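Hyaluronidase (Thermobaculum terrenum, PDB 5DIY) probably removes O-linked N-acetylglucosamine from modified proteins as a family 84 glycoside hydrolase, here carrying an engineered change of its predicted proton donor. Local coordinates at residues L51-Y56 with G85-Y90; F80-G85 with I114-D119. All coordinates share one frame; numbering follows the deposited sequence.

Overall arrangement
From the N terminus, strand 37-40 runs into the long loop that holds 51-56, and helix 58-73 leads on to strand 77-82, at whose end the chain passes through 80-85 and 85-90. Contact 1 closes this first stretch by tying the loop after strand 37-40 to the loop after strand 77-82. Helix 93-108 then returns the chain to strand 113-117, and contact 2 closes the second stretch by pairing that strand with 77-82. The two closures cross, since their segments alternate along the chain, and they share Gly85. They also touch: Trp52 packs on Ile82 and Pro84, Tyr56 on Phe80, and Tyr90 on Phe118, so loops and neighbouring barrel strands form one continuous region.

Contact 1. Residues L51-Y56 with G85-Y90; sequences LWREPY and GLSLVY
Ser87 is the polar centre of this loop-to-loop contact, its hydroxyl taking hydrogen bonds from both Trp52 and Arg53. The indole NE1 of Trp52 reaches Ser87 OG at 3.2 Å, with the oxygen close to the ring plane. Arg53 NH1 makes the shorter bond to Ser87 OG, 2.9 Å, although the oxygen is tilted 23° from the guanidinium plane. From the neighbouring branch, NH2 of Arg53 adds a weak bond to the carbonyl Ser87 O at 2.8 Å, at the edge of the group. The Ser87 hydroxyl lies between its own backbone N and carbonyl carbon (chi1 60°), from where it meets both donors. NH2 also has a stronger partner, a salt bridge to Glu95, which would help fix the rotation of the guanidinium.

Apolar packing completes the contact, backed by the extended Arg53 side chain running across the indole: its CG sits 3.6 Å above the centre of the Trp52 ring, and Trp52 CZ2 underlies the guanidinium toward its rim. CD1 of Leu88 touches Trp52 CZ2 at 4.0 Å, the two side chains crossing at about a right angle.

The contact joins loops after adjacent TIM-barrel strands, 37-40 and 77-82, on the C-terminal side with the sugar site; the Trp52 side chain is about 11 Å from that of Lys43. Helix 93-108 borders both, with Glu95 and Leu99 against Trp52, while Leu88 also reaches Phe144 of helix 137-153.

Contact 2. Residues F80-G85 with I114-D119; sequences FAISPG and IGIFFD. With NAG (2-acetamido-2-deoxy-beta-D-glucopyranose), chain E.
In Phe117, chi1 (-56°) sets CG anti to the carbonyl carbon, and the ring, turned by a chi2 of -24°, comes to the Ala81 methyl, whose CB lies 3.4 Å from Phe117 CE2. Ser83 OG takes the equivalent position beside its own backbone N and packs at 3.7 Å against Phe117 CB. An alanine in place of Phe117 would probably open a gap beside the Ala81 methyl and deprive Trp221 of its ring partner.

Three backbone hydrogen bonds zip the parallel strands together: Gly115 N to Phe80 O, Ile82 N to Gly115 O, and Phe117 N to Ile82 O. Gly115 allows close approach, its CA being 3.8 Å from Ala81 CA; a side chain at Gly115 would collide with Ala81 CB. On the face bearing Phe80, Ile82, Ile114 and Ile116, CG2 of Ile82 meets CG1 of Ile116 at 4.1 Å, and helix 93-108 covers Phe80, Ile82 and Ile114. Beyond the strands, Pro84 CG packs against Phe118 CE1.

Two waters bridge the strand ends, one between Ser83 OG and Asp119 OD1, the other between Gly85 N and Phe117 O. The first holds one oxygen of Asp119, while the other, OD2, accepts a nearly straight bond of 3.0 Å from N2 of the N-acetylglucosamine (166° at the hydrogen) and a salt bridge from Lys43.

This is a right-handed beta-alpha-beta unit of a TIM barrel, with the sugar-binding aspartate just past the C-terminal end of strand 113-117, where such barrels carry their active sites.

Contact 1. Residues L51-Y56 with G85-Y90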
ATOM      1  N   LEU C  51     -18.095 -15.486  -7.829  1.00 38.26           N
ATOM      2  CA  LEU C  51     -18.777 -16.762  -7.604  1.00 37.02           C
ATOM      3  C   LEU C  51     -19.059 -16.988  -6.112  1.00 35.27           C
ATOM      4  O   LEU C  51     -18.841 -18.078  -5.588  1.00 34.53           O
ATOM      5  CB  LEU C  51     -17.929 -17.911  -8.183  1.00 37.32           C
ATOM      6  CG  LEU C  51     -17.540 -17.813  -9.668  1.00 37.42           C
ATOM      7  CD1 LEU C  51     -16.916 -19.123 -10.141  1.00 37.31           C
ATOM      8  CD2 LEU C  51     -18.729 -17.450 -10.548  1.00 37.31           C
ATOM      9  N   TRP C  52     -19.578 -15.960  -5.442  1.00 34.21           N
ATOM     10  CA  TRP C  52     -19.896 -16.040  -4.008  1.00 33.35           C
ATOM     11  C   TRP C  52     -20.956 -17.087  -3.645  1.00 33.90           C
ATOM     12  O   TRP C  52     -20.969 -17.583  -2.524  1.00 33.94           O
ATOM     13  CB  TRP C  52     -20.319 -14.672  -3.465  1.00 32.02           C
ATOM     14  CG  TRP C  52     -21.668 -14.174  -3.905  1.00 30.96           C
ATOM     15  CD1 TRP C  52     -21.942 -13.368  -4.972  1.00 31.25           C
ATOM     16  CD2 TRP C  52     -22.919 -14.425  -3.261  1.00 30.68           C
ATOM     17  NE1 TRP C  52     -23.289 -13.102  -5.031  1.00 31.41           N
ATOM     18  CE2 TRP C  52     -23.913 -13.744  -3.993  1.00 30.64           C
ATOM     19  CE3 TRP C  52     -23.299 -15.169  -2.134  1.00 30.65           C
ATOM     20  CZ2 TRP C  52     -25.261 -13.776  -3.633  1.00 30.23           C
ATOM     21  CZ3 TRP C  52     -24.642 -15.203  -1.778  1.00 30.46           C
ATOM     22  CH2 TRP C  52     -25.605 -14.512  -2.526  1.00 30.91           C
ATOM     23  N   ARG C  53     -21.848 -17.397  -4.583  1.00 35.51           N
ATOM     24  CA  ARG C  53     -22.859 -18.437  -4.375  1.00 37.14           C
ATOM     25  C   ARG C  53     -22.281 -19.854  -4.365  1.00 38.29           C
ATOM     26  O   ARG C  53     -22.845 -20.734  -3.723  1.00 40.01           O
ATOM     27  CB  ARG C  53     -23.960 -18.337  -5.431  1.00 36.91           C
ATOM     28  CG  ARG C  53     -24.762 -17.052  -5.338  1.00 37.08           C
ATOM     29  CD  ARG C  53     -25.861 -17.023  -6.382  1.00 36.88           C
ATOM     30  NE  ARG C  53     -26.516 -15.718  -6.448  1.00 36.72           N
ATOM     31  CZ  ARG C  53     -26.052 -14.652  -7.100  1.00 37.09           C
ATOM     32  NH1 ARG C  53     -24.901 -14.689  -7.774  1.00 37.78           N
ATOM     33  NH2 ARG C  53     -26.753 -13.522  -7.078  1.00 37.07           N
ATOM     34  N   GLU C  54     -21.163 -20.070  -5.057  1.00 40.83           N
ATOM     35  CA  GLU C  54     -20.590 -21.416  -5.203  1.00 41.83           C
ATOM     36  C   GLU C  54     -19.864 -21.821  -3.921  1.00 41.69           C
ATOM     37  O   GLU C  54     -19.004 -21.074  -3.447  1.00 41.51           O
ATOM     38  CB  GLU C  54     -19.603 -21.475  -6.375  1.00 44.14           C
ATOM     39  CG  GLU C  54     -20.126 -20.985  -7.721  1.00 45.52           C
ATOM     40  CD  GLU C  54     -21.358 -21.724  -8.196  1.00 46.84           C
ATOM     41  OE1 GLU C  54     -21.395 -22.966  -8.080  1.00 49.55           O
ATOM     42  OE2 GLU C  54     -22.285 -21.055  -8.691  1.00 49.26           O
ATOM     43  N   PRO C  55     -20.205 -22.994  -3.346  1.00 42.26           N
ATOM     44  CA  PRO C  55     -19.487 -23.438  -2.144  1.00 41.75           C
ATOM     45  C   PRO C  55     -18.078 -23.935  -2.460  1.00 40.39           C
ATOM     46  O   PRO C  55     -17.838 -24.463  -3.547  1.00 39.95           O
ATOM     47  CB  PRO C  55     -20.358 -24.582  -1.613  1.00 42.39           C
ATOM     48  CG  PRO C  55     -21.043 -25.118  -2.823  1.00 42.48           C
ATOM     49  CD  PRO C  55     -21.272 -23.940  -3.726  1.00 41.74           C
ATOM     50  N   TYR C  56     -17.161 -23.748  -1.512  1.00 39.51           N
ATOM     51  CA  TYR C  56     -15.796 -24.262  -1.634  1.00 39.70           C
ATOM     52  C   TYR C  56     -15.794 -25.793  -1.697  1.00 40.07           C
ATOM     53  O   TYR C  56     -16.609 -26.442  -1.042  1.00 39.69           O
ATOM     54  CB  TYR C  56     -14.927 -23.809  -0.450  1.00 38.54           C
ATOM     55  CG  TYR C  56     -14.547 -22.340  -0.467  1.00 38.30           C
ATOM     56  CD1 TYR C  56     -13.543 -21.872  -1.318  1.00 37.89           C
ATOM     57  CD2 TYR C  56     -15.170 -21.422   0.387  1.00 37.69           C
ATOM     58  CE1 TYR C  56     -13.181 -20.531  -1.336  1.00 37.61           C
ATOM     59  CE2 TYR C  56     -14.816 -20.080   0.377  1.00 36.98           C
ATOM     60  CZ  TYR C  56     -13.822 -19.635  -0.485  1.00 37.67           C
ATOM     61  OH  TYR C  56     -13.466 -18.303  -0.504  1.00 35.38           O
ATOM     62  N   GLY C  85     -22.102  -8.319  -3.330  1.00 32.45           N
ATOM     63  CA  GLY C  85     -22.797  -7.128  -3.806  1.00 32.67           C
ATOM     64  C   GLY C  85     -22.822  -6.859  -5.302  1.00 32.76           C
ATOM     65  O   GLY C  85     -23.553  -5.969  -5.739  1.00 32.79           O
ATOM     66  N   LEU C  86     -22.037  -7.592  -6.090  1.00 32.63           N
ATOM     67  CA  LEU C  86     -22.071  -7.432  -7.550  1.00 33.51           C
ATOM     68  C   LEU C  86     -23.342  -8.014  -8.156  1.00 33.60           C
ATOM     69  O   LEU C  86     -23.817  -7.509  -9.167  1.00 33.84           O
ATOM     70  CB  LEU C  86     -20.850  -8.075  -8.223  1.00 33.17           C
ATOM     71  CG  LEU C  86     -19.470  -7.548  -7.840  1.00 32.71           C
ATOM     72  CD1 LEU C  86     -18.388  -8.442  -8.429  1.00 32.78           C
ATOM     73  CD2 LEU C  86     -19.297  -6.111  -8.304  1.00 32.78           C
ATOM     74  N   SER C  87     -23.873  -9.078  -7.550  1.00 35.41           N
ATOM     75  CA  SER C  87     -25.067  -9.770  -8.071  1.00 35.15           C
ATOM     76  C   SER C  87     -26.161 -10.117  -7.042  1.00 35.16           C
ATOM     77  O   SER C  87     -27.157 -10.729  -7.412  1.00 37.68           O
ATOM     78  CB  SER C  87     -24.625 -11.044  -8.795  1.00 35.21           C
ATOM     79  OG  SER C  87     -23.939 -11.913  -7.911  1.00 35.99           O
ATOM     80  N   LEU C  88     -26.011  -9.718  -5.779  1.00 34.73           N
ATOM     81  CA  LEU C  88     -26.991 -10.077  -4.744  1.00 35.06           C
ATOM     82  C   LEU C  88     -28.344  -9.423  -4.999  1.00 34.09           C
ATOM     83  O   LEU C  88     -28.416  -8.228  -5.270  1.00 33.02           O
ATOM     84  CB  LEU C  88     -26.500  -9.668  -3.346  1.00 35.26           C
ATOM     85  CG  LEU C  88     -27.455  -9.784  -2.148  1.00 35.74           C
ATOM     86  CD1 LEU C  88     -27.906 -11.222  -1.957  1.00 36.27           C
ATOM     87  CD2 LEU C  88     -26.790  -9.268  -0.881  1.00 34.60           C
ATOM     88  N   VAL C  89     -29.402 -10.224  -4.905  1.00 35.18           N
ATOM     89  CA  VAL C  89     -30.767  -9.718  -4.804  1.00 35.01           C
ATOM     90  C   VAL C  89     -31.059  -9.601  -3.306  1.00 34.25           C
ATOM     91  O   VAL C  89     -31.335 -10.600  -2.638  1.00 32.54           O
ATOM     92  CB  VAL C  89     -31.791 -10.642  -5.509  1.00 36.16           C
ATOM     93  CG1 VAL C  89     -33.148  -9.951  -5.613  1.00 36.58           C
ATOM     94  CG2 VAL C  89     -31.290 -11.043  -6.892  1.00 36.16           C
ATOM     95  N   TYR C  90     -30.972  -8.377  -2.786  1.00 33.93           N
ATOM     96  CA  TYR C  90     -31.101  -8.114  -1.347  1.00 34.81           C
ATOM     97  C   TYR C  90     -32.412  -8.627  -0.737  1.00 35.96           C
ATOM     98  O   TYR C  90     -32.402  -9.195   0.352  1.00 35.62           O
ATOM     99  CB  TYR C  90     -30.946  -6.616  -1.056  1.00 34.65           C
ATOM    100  CG  TYR C  90     -29.545  -6.087  -1.270  1.00 34.55           C
ATOM    101  CD1 TYR C  90     -28.561  -6.254  -0.297  1.00 34.42           C
ATOM    102  CD2 TYR C  90     -29.199  -5.421  -2.447  1.00 34.43           C
ATOM    103  CE1 TYR C  90     -27.278  -5.775  -0.488  1.00 34.00           C
ATOM    104  CE2 TYR C  90     -27.917  -4.936  -2.646  1.00 34.16           C
ATOM    105  CZ  TYR C  90     -26.958  -5.116  -1.665  1.00 34.38           C
ATOM    106  OH  TYR C  90     -25.684  -4.637  -1.858  1.00 34.26           O
TER

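Contact 2. Residues F80-G85 with I114-D119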
ATOM      1  N   PHE C  80     -14.009 -15.022   8.305  1.00 28.08           N
ATOM      2  CA  PHE C  80     -14.253 -15.332   6.907  1.00 28.13           C
ATOM      3  C   PHE C  80     -15.120 -14.223   6.346  1.00 27.65           C
ATOM      4  O   PHE C  80     -16.199 -13.960   6.886  1.00 27.90           O
ATOM      5  CB  PHE C  80     -14.969 -16.677   6.743  1.00 28.68           C
ATOM      6  CG  PHE C  80     -15.367 -16.969   5.322  1.00 29.37           C
ATOM      7  CD1 PHE C  80     -14.429 -17.430   4.409  1.00 30.28           C
ATOM      8  CD2 PHE C  80     -16.667 -16.738   4.887  1.00 30.04           C
ATOM      9  CE1 PHE C  80     -14.784 -17.672   3.088  1.00 30.59           C
ATOM     10  CE2 PHE C  80     -17.029 -16.981   3.572  1.00 30.20           C
ATOM     11  CZ  PHE C  80     -16.090 -17.450   2.672  1.00 30.32           C
ATOM     12  N   ALA C  81     -14.669 -13.579   5.273  1.00 26.54           N
ATOM     13  CA  ALA C  81     -15.481 -12.570   4.596  1.00 26.56           C
ATOM     14  C   ALA C  81     -15.998 -13.052   3.244  1.00 27.02           C
ATOM     15  O   ALA C  81     -15.379 -13.892   2.589  1.00 26.32           O
ATOM     16  CB  ALA C  81     -14.712 -11.272   4.437  1.00 26.84           C
ATOM     17  N   ILE C  82     -17.139 -12.492   2.851  1.00 27.25           N
ATOM     18  CA  ILE C  82     -17.798 -12.766   1.579  1.00 27.76           C
ATOM     19  C   ILE C  82     -18.232 -11.409   0.988  1.00 27.66           C
ATOM     20  O   ILE C  82     -18.558 -10.483   1.733  1.00 26.67           O
ATOM     21  CB  ILE C  82     -18.991 -13.751   1.782  1.00 28.47           C
ATOM     22  CG1 ILE C  82     -19.558 -14.252   0.447  1.00 28.93           C
ATOM     23  CG2 ILE C  82     -20.093 -13.157   2.654  1.00 28.71           C
ATOM     24  CD1 ILE C  82     -18.727 -15.348  -0.187  1.00 30.45           C
ATOM     25  N   SER C  83     -18.198 -11.297  -0.340  1.00 27.69           N
ATOM     26  CA  SER C  83     -18.530 -10.066  -1.051  1.00 27.83           C
ATOM     27  C   SER C  83     -19.563 -10.374  -2.139  1.00 29.62           C
ATOM     28  O   SER C  83     -19.190 -10.697  -3.269  1.00 30.69           O
ATOM     29  CB  SER C  83     -17.269  -9.453  -1.660  1.00 27.32           C
ATOM     30  OG  SER C  83     -16.314  -9.183  -0.653  1.00 26.96           O
ATOM     31  N   PRO C  84     -20.868 -10.301  -1.793  1.00 30.31           N
ATOM     32  CA  PRO C  84     -21.949 -10.686  -2.700  1.00 30.76           C
ATOM     33  C   PRO C  84     -22.581  -9.550  -3.514  1.00 32.29           C
ATOM     34  O   PRO C  84     -23.477  -9.815  -4.325  1.00 31.65           O
ATOM     35  CB  PRO C  84     -22.987 -11.255  -1.732  1.00 30.74           C
ATOM     36  CG  PRO C  84     -22.858 -10.371  -0.540  1.00 30.58           C
ATOM     37  CD  PRO C  84     -21.396 -10.006  -0.443  1.00 30.23           C
ATOM     38  N   GLY C  85     -22.102  -8.319  -3.330  1.00 32.45           N
ATOM     39  CA  GLY C  85     -22.797  -7.128  -3.806  1.00 32.67           C
ATOM     40  C   GLY C  85     -22.822  -6.859  -5.302  1.00 32.76           C
ATOM     41  O   GLY C  85     -23.553  -5.969  -5.739  1.00 32.79           O
ATOM     42  N   ILE C 114     -17.954 -13.160  10.841  1.00 30.00           N
ATOM     43  CA  ILE C 114     -18.207 -13.226   9.414  1.00 29.04           C
ATOM     44  C   ILE C 114     -18.140 -11.815   8.854  1.00 28.81           C
ATOM     45  O   ILE C 114     -18.739 -10.896   9.410  1.00 28.33           O
ATOM     46  CB  ILE C 114     -19.589 -13.861   9.117  1.00 29.37           C
ATOM     47  CG1 ILE C 114     -19.673 -15.298   9.673  1.00 29.40           C
ATOM     48  CG2 ILE C 114     -19.900 -13.839   7.620  1.00 29.51           C
ATOM     49  CD1 ILE C 114     -18.801 -16.326   8.973  1.00 29.23           C
ATOM     50  N   GLY C 115     -17.397 -11.651   7.761  1.00 28.13           N
ATOM     51  CA  GLY C 115     -17.330 -10.386   7.028  1.00 27.56           C
ATOM     52  C   GLY C 115     -18.297 -10.395   5.858  1.00 27.06           C
ATOM     53  O   GLY C 115     -18.325 -11.353   5.092  1.00 27.41           O
ATOM     54  N   ILE C 116     -19.104  -9.345   5.716  1.00 26.35           N
ATOM     55  CA  ILE C 116     -19.978  -9.204   4.541  1.00 26.68           C
ATOM     56  C   ILE C 116     -19.721  -7.826   3.930  1.00 26.86           C
ATOM     57  O   ILE C 116     -20.158  -6.807   4.477  1.00 26.75           O
ATOM     58  CB  ILE C 116     -21.476  -9.419   4.878  1.00 26.52           C
ATOM     59  CG1 ILE C 116     -21.666 -10.750   5.625  1.00 26.86           C
ATOM     60  CG2 ILE C 116     -22.314  -9.416   3.603  1.00 26.67           C
ATOM     61  CD1 ILE C 116     -23.097 -11.079   5.985  1.00 27.22           C
ATOM     62  N   PHE C 117     -19.014  -7.799   2.798  1.00 26.77           N
ATOM     63  CA  PHE C 117     -18.501  -6.536   2.238  1.00 26.69           C
ATOM     64  C   PHE C 117     -19.256  -6.100   0.998  1.00 26.96           C
ATOM     65  O   PHE C 117     -19.627  -6.935   0.176  1.00 27.70           O
ATOM     66  CB  PHE C 117     -17.003  -6.637   1.924  1.00 26.34           C
ATOM     67  CG  PHE C 117     -16.133  -7.042   3.096  1.00 25.56           C
ATOM     68  CD1 PHE C 117     -16.522  -6.835   4.423  1.00 25.55           C
ATOM     69  CD2 PHE C 117     -14.884  -7.596   2.861  1.00 25.22           C
ATOM     70  CE1 PHE C 117     -15.703  -7.209   5.470  1.00 25.32           C
ATOM     71  CE2 PHE C 117     -14.058  -7.967   3.905  1.00 25.03           C
ATOM     72  CZ  PHE C 117     -14.466  -7.776   5.210  1.00 25.44           C
ATOM     73  N   PHE C 118     -19.479  -4.784   0.886  1.00 26.51           N
ATOM     74  CA  PHE C 118     -20.177  -4.166  -0.249  1.00 27.07           C
ATOM     75  C   PHE C 118     -19.355  -3.031  -0.874  1.00 27.60           C
ATOM     76  O   PHE C 118     -19.910  -2.118  -1.493  1.00 27.52           O
ATOM     77  CB  PHE C 118     -21.548  -3.649   0.206  1.00 27.02           C
ATOM     78  CG  PHE C 118     -22.424  -4.715   0.796  1.00 27.86           C
ATOM     79  CD1 PHE C 118     -23.181  -5.539  -0.025  1.00 28.19           C
ATOM     80  CD2 PHE C 118     -22.462  -4.922   2.166  1.00 28.18           C
ATOM     81  CE1 PHE C 118     -23.972  -6.547   0.510  1.00 28.61           C
ATOM     82  CE2 PHE C 118     -23.253  -5.922   2.710  1.00 28.96           C
ATOM     83  CZ  PHE C 118     -24.012  -6.735   1.882  1.00 28.43           C
ATOM     84  N   ASP C 119     -18.034  -3.085  -0.711  1.00 28.15           N
ATOM     85  CA  ASP C 119     -17.133  -2.143  -1.380  1.00 28.42           C
ATOM     86  C   ASP C 119     -17.034  -2.440  -2.875  1.00 29.37           C
ATOM     87  O   ASP C 119     -17.105  -3.595  -3.284  1.00 29.46           O
ATOM     88  CB  ASP C 119     -15.734  -2.173  -0.757  1.00 28.33           C
ATOM     89  CG  ASP C 119     -15.101  -3.560  -0.782  1.00 27.48           C
ATOM     90  OD1 ASP C 119     -15.708  -4.499  -0.231  1.00 26.43           O
ATOM     91  OD2 ASP C 119     -13.995  -3.697  -1.336  1.00 26.20           O
TER
HETATM   92  C1  NAG E 101     -10.277  -0.622  -2.517  1.00 30.22           C
HETATM   93  C2  NAG E 101     -10.650  -2.016  -1.975  1.00 28.79           C
HETATM   94  C3  NAG E 101      -9.451  -2.868  -1.552  1.00 28.24           C
HETATM   95  C4  NAG E 101      -8.201  -2.437  -2.301  1.00 27.66           C
HETATM   96  C5  NAG E 101      -7.889  -0.997  -1.928  1.00 28.46           C
HETATM   97  C6  NAG E 101      -6.642  -0.449  -2.640  1.00 28.96           C
HETATM   98  C7  NAG E 101     -11.464  -1.280   0.244  1.00 27.82           C
HETATM   99  C8  NAG E 101     -12.628  -1.342   1.194  1.00 27.67           C
HETATM  100  N2  NAG E 101     -11.643  -1.926  -0.909  1.00 28.11           N
HETATM  101  O3  NAG E 101      -9.745  -4.245  -1.814  1.00 27.75           O
HETATM  102  O4  NAG E 101      -7.091  -3.249  -1.918  1.00 26.20           O
HETATM  103  O5  NAG E 101      -9.000  -0.115  -2.115  1.00 29.59           O
HETATM  104  O6  NAG E 101      -6.724  -0.602  -4.059  1.00 28.75           O
HETATM  105  O7  NAG E 101     -10.440  -0.668   0.519  1.00 27.28           O
HETATM  106  O   HOH W   1     -15.169  -6.885  -1.567  1.00 33.58           O
HETATM  107  O   HOH W   2     -19.752  -7.007  -2.620  1.00 25.91           O